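Local coordinates for protein L-2,4-diaminobutyric acid acetyltransferase (Geobacillus sp., PDB 6SLL) that transfers the acetyl group of acetyl-coenzyme A to L-2,4-diaminobutyric acid, a step in the biosynthesis of the chemical chaperone ectoine, at residues Val20-Glu25 with Cys61-His66; Thr30-Leu35 with Val71-Ala76. All coordinates share one frame; numbering follows the deposited sequence. Where two conformers were deposited one is given.

Contact 1. Residues Val20-Glu25 with Cys61-His66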
ATOM      1  N   VAL B  20      20.000   5.720 -14.449  1.00 15.13           N
ATOM      2  CA  VAL B  20      19.016   5.039 -15.257  1.00 15.98           C
ATOM      3  C   VAL B  20      17.713   4.884 -14.445  1.00 12.62           C
ATOM      4  O   VAL B  20      17.705   4.659 -13.259  1.00 14.52           O
ATOM      5  CB  VAL B  20      19.574   3.893 -15.907  1.00 23.11           C
ATOM      6  CG1 VAL B  20      20.736   4.144 -16.835  1.00 31.33           C
ATOM      7  CG2 VAL B  20      19.981   2.974 -14.940  1.00 26.78           C
ATOM      8  N   TYR B  21      16.625   4.988 -15.215  1.00 12.22           N
ATOM      9  CA  TYR B  21      15.257   5.034 -14.648  1.00 13.64           C
ATOM     10  C   TYR B  21      14.469   3.857 -15.123  1.00 14.39           C
ATOM     11  O   TYR B  21      14.494   3.573 -16.371  1.00 19.36           O
ATOM     12  CB  TYR B  21      14.571   6.359 -15.025  1.00 13.87           C
ATOM     13  CG  TYR B  21      15.323   7.569 -14.429  1.00 12.41           C
ATOM     14  CD1 TYR B  21      15.048   8.018 -13.140  1.00 12.90           C
ATOM     15  CD2 TYR B  21      16.281   8.225 -15.166  1.00 13.24           C
ATOM     16  CE1 TYR B  21      15.718   9.084 -12.603  1.00 12.60           C
ATOM     17  CE2 TYR B  21      16.999   9.246 -14.590  1.00 13.98           C
ATOM     18  CZ  TYR B  21      16.720   9.720 -13.313  1.00 12.05           C
ATOM     19  OH  TYR B  21      17.380  10.723 -12.712  1.00 12.91           O
ATOM     20  N   ARG B  22      13.731   3.190 -14.274  1.00 12.12           N
ATOM     21  CA  ARG B  22      12.956   2.022 -14.700  1.00 12.22           C
ATOM     22  C   ARG B  22      11.817   1.801 -13.660  1.00 11.18           C
ATOM     23  O   ARG B  22      11.862   2.280 -12.565  1.00 12.29           O
ATOM     24  CB  ARG B  22      13.793   0.738 -14.747  1.00 13.44           C
ATOM     25  CG  ARG B  22      14.378   0.316 -13.422  1.00 13.74           C
ATOM     26  CD  ARG B  22      15.208  -0.916 -13.549  1.00 15.99           C
ATOM     27  NE  ARG B  22      15.906  -1.250 -12.258  1.00 15.49           N
ATOM     28  CZ  ARG B  22      15.375  -1.971 -11.254  1.00 13.96           C
ATOM     29  NH1 ARG B  22      14.097  -2.345 -11.325  1.00 14.42           N
ATOM     30  NH2 ARG B  22      16.053  -2.209 -10.177  1.00 14.87           N
ATOM     31  N   ARG B  23      10.841   0.989 -14.053  1.00 13.21           N
ATOM     32  CA  ARG B  23       9.880   0.587 -13.049  0.70 12.92           C
ATOM     33  C   ARG B  23      10.469  -0.479 -12.121  1.00 12.39           C
ATOM     34  O   ARG B  23      11.385  -1.270 -12.513  1.00 13.87           O
ATOM     35  CB  ARG B  23       8.544   0.136 -13.693  0.70 16.59           C
ATOM     36  CG  ARG B  23       8.668  -1.249 -14.235  0.70 21.07           C
ATOM     37  CD  ARG B  23       7.274  -1.671 -14.885  0.70 20.56           C
ATOM     38  NE  ARG B  23       6.598  -0.601 -15.802  0.70 26.49           N
ATOM     39  CZ  ARG B  23       6.845  -0.102 -17.032  0.70 45.27           C
ATOM     40  NH1 ARG B  23       7.622  -0.604 -17.446  1.00 54.20           N
ATOM     41  NH2 ARG B  23       6.485   0.898 -17.912  1.00 54.26           N
ATOM     42  N   PRO B  24      10.024  -0.494 -10.898  1.00 11.75           N
ATOM     43  CA  PRO B  24      10.499  -1.539  -9.979  1.00 11.44           C
ATOM     44  C   PRO B  24       9.914  -2.878 -10.281  1.00 10.65           C
ATOM     45  O   PRO B  24       8.931  -2.971 -11.049  1.00 12.26           O
ATOM     46  CB  PRO B  24      10.018  -1.028  -8.618  1.00 12.10           C
ATOM     47  CG  PRO B  24       8.752  -0.299  -8.922  1.00 12.76           C
ATOM     48  CD  PRO B  24       9.049   0.400 -10.274  1.00 12.47           C
ATOM     49  N   GLU B  25      10.444  -3.893  -9.640  1.00 11.13           N
ATOM     50  CA  GLU B  25       9.938  -5.243  -9.648  1.00 11.95           C
ATOM     51  C   GLU B  25       9.853  -5.711  -8.178  1.00 10.96           C
ATOM     52  O   GLU B  25      10.495  -5.114  -7.319  1.00 11.28           O
ATOM     53  CB  GLU B  25      10.803  -6.157 -10.501  1.00 14.31           C
ATOM     54  CG  GLU B  25      11.077  -5.577 -11.884  1.00 19.66           C
ATOM     55  CD  GLU B  25       9.847  -5.687 -12.727  1.00 28.61           C
ATOM     56  OE1 GLU B  25       8.896  -6.504 -12.395  1.00 37.68           O
ATOM     57  OE2 GLU B  25       9.763  -4.982 -13.732  1.00 35.94           O
ATOM     58  N   CYS B  61       5.094   3.213 -10.407  1.00  9.19           N
ATOM     59  CA  CYS B  61       6.215   3.508  -9.517  1.00  9.13           C
ATOM     60  C   CYS B  61       7.473   3.690 -10.354  1.00  9.12           C
ATOM     61  O   CYS B  61       7.519   3.298 -11.544  1.00 10.65           O
ATOM     62  CB  CYS B  61       6.432   2.359  -8.505  1.00  9.20           C
ATOM     63  SG  CYS B  61       5.094   2.122  -7.338  1.00  9.67           S
ATOM     64  N   MET B  62       8.529   4.197  -9.763  0.50  9.76           N
ATOM     65  CA  MET B  62       9.779   4.511 -10.459  0.50 10.03           C
ATOM     66  C   MET B  62      10.970   4.188  -9.556  0.50  9.50           C
ATOM     67  O   MET B  62      10.893   4.402  -8.321  0.50 10.02           O
ATOM     68  CB  MET B  62       9.816   6.059 -10.750  0.50 11.67           C
ATOM     69  CG  MET B  62      10.835   6.597 -11.582  0.50 11.01           C
ATOM     70  SD  MET B  62      10.991   5.704 -13.243  0.50 14.08           S
ATOM     71  CE  MET B  62       9.359   6.204 -13.647  0.50 13.43           C
ATOM     72  N   ILE B  63      12.029   3.675 -10.183  1.00  9.79           N
ATOM     73  CA  ILE B  63      13.374   3.542  -9.568  1.00 10.63           C
ATOM     74  C   ILE B  63      14.392   4.289 -10.353  1.00  9.95           C
ATOM     75  O   ILE B  63      14.313   4.348 -11.582  1.00 11.71           O
ATOM     76  CB  ILE B  63      13.764   2.003  -9.532  1.00 13.18           C
ATOM     77  CG1 ILE B  63      13.158   1.366  -8.234  1.00 18.32           C
ATOM     78  CG2 ILE B  63      15.277   1.745  -9.624  1.00 15.04           C
ATOM     79  CD1 ILE B  63      13.456  -0.044  -8.022  1.00 20.40           C
ATOM     80  N   ALA B  64      15.356   4.850  -9.636  1.00 10.10           N
ATOM     81  CA  ALA B  64      16.579   5.387 -10.222  1.00 10.25           C
ATOM     82  C   ALA B  64      17.749   4.621  -9.719  1.00  9.89           C
ATOM     83  O   ALA B  64      17.875   4.317  -8.527  1.00 10.20           O
ATOM     84  CB  ALA B  64      16.743   6.861  -9.825  1.00 11.08           C
ATOM     85  N   GLU B  65      18.649   4.244 -10.661  1.00 11.05           N
ATOM     86  CA  GLU B  65      19.858   3.488 -10.325  1.00 11.92           C
ATOM     87  C   GLU B  65      21.091   4.208 -10.864  1.00 12.17           C
ATOM     88  O   GLU B  65      21.020   4.799 -11.957  1.00 13.95           O
ATOM     89  CB  GLU B  65      19.849   2.130 -10.917  1.00 14.92           C
ATOM     90  CG  GLU B  65      18.972   1.247 -10.174  1.00 16.53           C
ATOM     91  CD  GLU B  65      18.661  -0.123 -10.897  1.00 17.91           C
ATOM     92  OE1 GLU B  65      18.474  -0.106 -12.062  1.00 22.84           O
ATOM     93  OE2 GLU B  65      18.704  -1.155 -10.261  1.00 20.49           O
ATOM     94  N   HIS B  66      22.163   4.142 -10.132  1.00 12.53           N
ATOM     95  CA  HIS B  66      23.442   4.750 -10.572  1.00 13.91           C
ATOM     96  C   HIS B  66      24.537   3.774 -10.228  1.00 14.58           C
ATOM     97  O   HIS B  66      24.688   3.388  -9.063  1.00 15.05           O
ATOM     98  CB  HIS B  66      23.639   6.077  -9.910  1.00 15.52           C
ATOM     99  CG  HIS B  66      24.964   6.735 -10.337  1.00 15.03           C
ATOM    100  ND1 HIS B  66      25.993   6.855  -9.463  1.00 20.68           N
ATOM    101  CD2 HIS B  66      25.345   7.305 -11.486  1.00 17.98           C
ATOM    102  CE1 HIS B  66      27.003   7.405 -10.119  1.00 22.11           C
ATOM    103  NE2 HIS B  66      26.608   7.735 -11.315  1.00 20.35           N
TER
HETATM  104  O   HOH W   1      17.131   1.924 -13.554  1.00 27.52           O
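Arg-22 and Glu-65 reach across from strand 20-22, at one edge of the sheet within the chain, to its neighbour 62-66 and meet in a two-pronged salt bridge: NE of Arg-22 lies 2.8 Å from OE1 of Glu-65, and NH2 of Arg-22 lies 2.9 Å from OE2 of Glu-65. Both acceptors sit close to the guanidinium plane, yet the nitrogens come from above the carboxylate, the two planes being 62° apart. The Arg-22 chain, extended from CG to NE (chi3 174°), carries NE out to the acid. NH1 bonds to the O of Arg-23 and pairs with Asp-28. Beneath the ion pair the backbones are antiparallel. Val-20 and Glu-65 exchange two N-H...O bonds, as do Arg-22 and Ile-63; between them Tyr-21 and Ala-64 form a non-hydrogen-bonded pair. A water donates to OE1 of Glu-65 and, weakly, to the O of Val-20. On the side of the sheet that carries Tyr-21 and Ala-64, CE1 of Tyr-21 lies 3.7 Å from CB of Ala-64, a residue small enough to leave room for the ring, which also packs on helix 102-112. Where the pairing ends, Pro-24, which has no N-H to offer, packs instead, its CB 3.6 Å from CD1 of Ile-63 and its CG 3.6 Å from CB of Cys-61. Matched backbone bonds and a partly exposed ion pair thus hold the edge strand, and the opposite charges should each help keep the other ionised.

Contact 2. Residues Thr30-Leu35 with Val71-Ala76; sequences TRVWEL and VGFISA
Val-32 lays its CG1 methyl over the centre of the Phe-73 ring, a CH-pi contact with the carbon 3.5 Å from the ring centroid and only 5° off the normal. CG1 stands anti to the backbone N (chi1 170°), which carries it to the ring, while CG2 lies 3.9 Å from CD1 of Phe-73. The opposite face of the ring has the backbone N of Ser-75 above it, toward the rim, so one face meets the helix methyl and the other the strand's own backbone. Helix 29-39 here crosses one face of the central sheet of the GNAT fold; the axis of segment 30-35 passes 9.0 Å from that of segment 71-76, at 99° to it. The remaining contacts are van der Waals packing by Leu-35, one turn further along the helix, on one side chain and on backbone. Its CD2 lies 3.8 Å from CB of Phe-73 and equally close to the C of Gly-72, whose missing side chain would have pointed away from the helix; CD1 approaches the C of Val-71 at 4.1 Å. Opposite Ala-64 the strand carries a classic beta bulge, made by Val-71 and Gly-72, and the side chain of Val-71 points away from the helix, to pack on Ile-102 of helix 102-112.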
ATOM      1  N   THR B  30      13.629  -5.402  -1.082  1.00 10.55           N
ATOM      2  CA  THR B  30      14.603  -5.168  -0.041  1.00 11.31           C
ATOM      3  C   THR B  30      15.434  -3.947  -0.217  1.00 10.38           C
ATOM      4  O   THR B  30      15.689  -3.182   0.702  1.00 11.52           O
ATOM      5  CB  THR B  30      15.426  -6.462   0.175  1.00 13.10           C
ATOM      6  OG1 THR B  30      14.629  -7.362   0.956  1.00 14.86           O
ATOM      7  CG2 THR B  30      16.729  -6.186   0.859  1.00 14.76           C
ATOM      8  N   ARG B  31      15.964  -3.753  -1.458  1.00 11.22           N
ATOM      9  CA  ARG B  31      16.841  -2.614  -1.675  1.00 11.76           C
ATOM     10  C   ARG B  31      16.100  -1.299  -1.582  1.00 10.52           C
ATOM     11  O   ARG B  31      16.623  -0.268  -1.135  1.00 11.43           O
ATOM     12  CB  ARG B  31      17.589  -2.723  -2.991  1.00 13.22           C
ATOM     13  CG  ARG B  31      18.679  -3.786  -2.960  1.00 17.03           C
ATOM     14  CD  ARG B  31      19.712  -3.798  -4.143  1.00 31.00           C
ATOM     15  NE  ARG B  31      19.147  -3.877  -5.375  1.00 38.30           N
ATOM     16  CZ  ARG B  31      19.663  -3.349  -6.447  1.00 20.67           C
ATOM     17  NH1 ARG B  31      20.700  -2.449  -6.586  1.00 37.49           N
ATOM     18  NH2 ARG B  31      19.000  -3.624  -7.560  1.00 43.15           N
ATOM     19  N   VAL B  32      14.818  -1.319  -2.035  1.00 10.06           N
ATOM     20  CA  VAL B  32      13.981  -0.109  -1.834  1.00 10.01           C
ATOM     21  C   VAL B  32      13.731   0.159  -0.362  1.00  9.31           C
ATOM     22  O   VAL B  32      13.846   1.280   0.116  1.00 10.02           O
ATOM     23  CB  VAL B  32      12.640  -0.259  -2.635  1.00  9.60           C
ATOM     24  CG1 VAL B  32      11.697   0.853  -2.224  1.00  9.71           C
ATOM     25  CG2 VAL B  32      12.936  -0.232  -4.100  1.00 10.34           C
ATOM     26  N   TRP B  33      13.424  -0.907   0.411  1.00  9.81           N
ATOM     27  CA  TRP B  33      13.238  -0.793   1.833  1.00  9.83           C
ATOM     28  C   TRP B  33      14.487  -0.149   2.484  1.00 10.28           C
ATOM     29  O   TRP B  33      14.365   0.725   3.331  1.00 11.15           O
ATOM     30  CB  TRP B  33      12.905  -2.172   2.381  1.00 10.31           C
ATOM     31  CG  TRP B  33      12.740  -2.231   3.886  1.00 10.47           C
ATOM     32  CD1 TRP B  33      11.635  -1.928   4.605  1.00 10.34           C
ATOM     33  CD2 TRP B  33      13.775  -2.597   4.843  1.00 11.28           C
ATOM     34  NE1 TRP B  33      11.886  -2.109   5.947  1.00 11.60           N
ATOM     35  CE2 TRP B  33      13.172  -2.526   6.117  1.00 11.95           C
ATOM     36  CE3 TRP B  33      15.080  -3.032   4.697  1.00 12.50           C
ATOM     37  CZ2 TRP B  33      13.851  -2.863   7.248  1.00 14.76           C
ATOM     38  CZ3 TRP B  33      15.758  -3.414   5.829  1.00 15.43           C
ATOM     39  CH2 TRP B  33      15.172  -3.299   7.084  1.00 14.86           C
ATOM     40  N   GLU B  34      15.648  -0.680   2.090  1.00 11.04           N
ATOM     41  CA  GLU B  34      16.894  -0.111   2.643  1.00 12.11           C
ATOM     42  C   GLU B  34      17.069   1.343   2.328  1.00 11.96           C
ATOM     43  O   GLU B  34      17.484   2.170   3.190  1.00 13.21           O
ATOM     44  CB  GLU B  34      18.097  -0.918   2.139  1.00 13.10           C
ATOM     45  CG  GLU B  34      18.146  -2.340   2.749  1.00 15.57           C
ATOM     46  CD  GLU B  34      19.195  -3.216   2.199  1.00 19.05           C
ATOM     47  OE1 GLU B  34      19.633  -2.965   1.069  1.00 23.76           O
ATOM     48  OE2 GLU B  34      19.564  -4.184   2.893  1.00 22.92           O
ATOM     49  N   LEU B  35      16.712   1.754   1.072  1.00 10.95           N
ATOM     50  CA  LEU B  35      16.756   3.181   0.699  1.00 11.19           C
ATOM     51  C   LEU B  35      15.851   4.026   1.567  1.00 11.60           C
ATOM     52  O   LEU B  35      16.237   5.056   2.103  1.00 12.75           O
ATOM     53  CB  LEU B  35      16.392   3.359  -0.796  1.00 10.87           C
ATOM     54  CG  LEU B  35      16.282   4.750  -1.295  1.00 11.65           C
ATOM     55  CD1 LEU B  35      17.647   5.330  -1.569  1.00 21.99           C
ATOM     56  CD2 LEU B  35      15.530   4.840  -2.603  1.00 13.30           C
ATOM     57  N   VAL B  71      19.324   4.482  -6.119  1.00 10.85           N
ATOM     58  CA  VAL B  71      19.509   5.802  -5.558  1.00 10.33           C
ATOM     59  C   VAL B  71      18.245   6.613  -5.432  1.00  9.31           C
ATOM     60  O   VAL B  71      18.256   7.707  -4.880  1.00 11.24           O
ATOM     61  CB  VAL B  71      20.638   6.568  -6.249  1.00 11.89           C
ATOM     62  CG1 VAL B  71      22.000   5.857  -6.077  1.00 14.10           C
ATOM     63  CG2 VAL B  71      20.309   6.864  -7.676  1.00 12.04           C
ATOM     64  N   GLY B  72      17.135   6.142  -6.055  1.00  9.33           N
ATOM     65  CA  GLY B  72      15.871   6.866  -5.974  1.00  8.44           C
ATOM     66  C   GLY B  72      14.734   5.934  -6.106  1.00  8.44           C
ATOM     67  O   GLY B  72      14.796   4.884  -6.783  1.00  9.12           O
ATOM     68  N   PHE B  73      13.603   6.331  -5.514  1.00  8.15           N
ATOM     69  CA  PHE B  73      12.324   5.554  -5.616  1.00  8.07           C
ATOM     70  C   PHE B  73      11.192   6.545  -5.496  1.00  8.36           C
ATOM     71  O   PHE B  73      11.217   7.474  -4.669  1.00  9.30           O
ATOM     72  CB  PHE B  73      12.256   4.515  -4.503  1.00  9.21           C
ATOM     73  CG  PHE B  73      10.975   3.720  -4.461  1.00  8.70           C
ATOM     74  CD1 PHE B  73      10.736   2.751  -5.382  1.00  9.62           C
ATOM     75  CD2 PHE B  73      10.074   3.887  -3.437  1.00  9.38           C
ATOM     76  CE1 PHE B  73       9.605   1.961  -5.318  1.00 10.33           C
ATOM     77  CE2 PHE B  73       8.934   3.121  -3.318  1.00 10.10           C
ATOM     78  CZ  PHE B  73       8.705   2.152  -4.271  1.00  9.79           C
ATOM     79  N   ILE B  74      10.148   6.280  -6.288  1.00  7.96           N
ATOM     80  CA  ILE B  74       8.801   6.873  -6.080  1.00  8.18           C
ATOM     81  C   ILE B  74       7.805   5.793  -6.083  1.00  8.21           C
ATOM     82  O   ILE B  74       7.696   5.002  -7.054  1.00  9.87           O
ATOM     83  CB  ILE B  74       8.448   7.957  -7.155  1.00  9.62           C
ATOM     84  CG1 ILE B  74       9.381   9.008  -7.195  1.00 11.30           C
ATOM     85  CG2 ILE B  74       7.016   8.454  -6.862  1.00 11.86           C
ATOM     86  CD1 ILE B  74       9.012  10.134  -8.111  1.00 14.18           C
ATOM     87  N   SER B  75       6.936   5.761  -5.047  1.00  8.73           N
ATOM     88  CA  SER B  75       5.752   4.936  -5.060  1.00  8.85           C
ATOM     89  C   SER B  75       4.510   5.807  -5.309  1.00  8.47           C
ATOM     90  O   SER B  75       4.372   6.910  -4.750  1.00  9.40           O
ATOM     91  CB  SER B  75       5.577   4.212  -3.770  1.00  9.78           C
ATOM     92  OG  SER B  75       5.653   5.068  -2.651  1.00  9.76           O
ATOM     93  N   ALA B  76       3.600   5.287  -6.135  1.00  8.20           N
ATOM     94  CA  ALA B  76       2.353   5.980  -6.383  1.00  7.96           C
ATOM     95  C   ALA B  76       1.360   4.963  -6.807  1.00  8.58           C
ATOM     96  O   ALA B  76       1.647   3.838  -7.224  1.00  8.72           O
ATOM     97  CB  ALA B  76       2.531   7.027  -7.486  1.00  9.69           C
TER

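In the fold
Contacts 1 and 2 both reach the same sheet, their centres 9 Å apart, and are joined through neighbouring strands 62-66 and 69-78. Ala-64 O to Val-71 N (2.8 Å) and Met-62 O to Ile-74 N (2.9 Å) are probable hydrogen bonds between them. Their segments alternate along the chain: helix 29-39 follows strand 20-22, as strand 69-78 follows strand 62-66. Contact 1 lies at one edge of the sheet within the chain, with the side chain of Tyr-21 about 8 Å from coenzyme A. Contact 2 is buried nearer the ligands, the side chain of Leu-35 about 7 Å from coenzyme A and that of Phe-73 about 9 Å from bound 2,4-diaminobutyric acid.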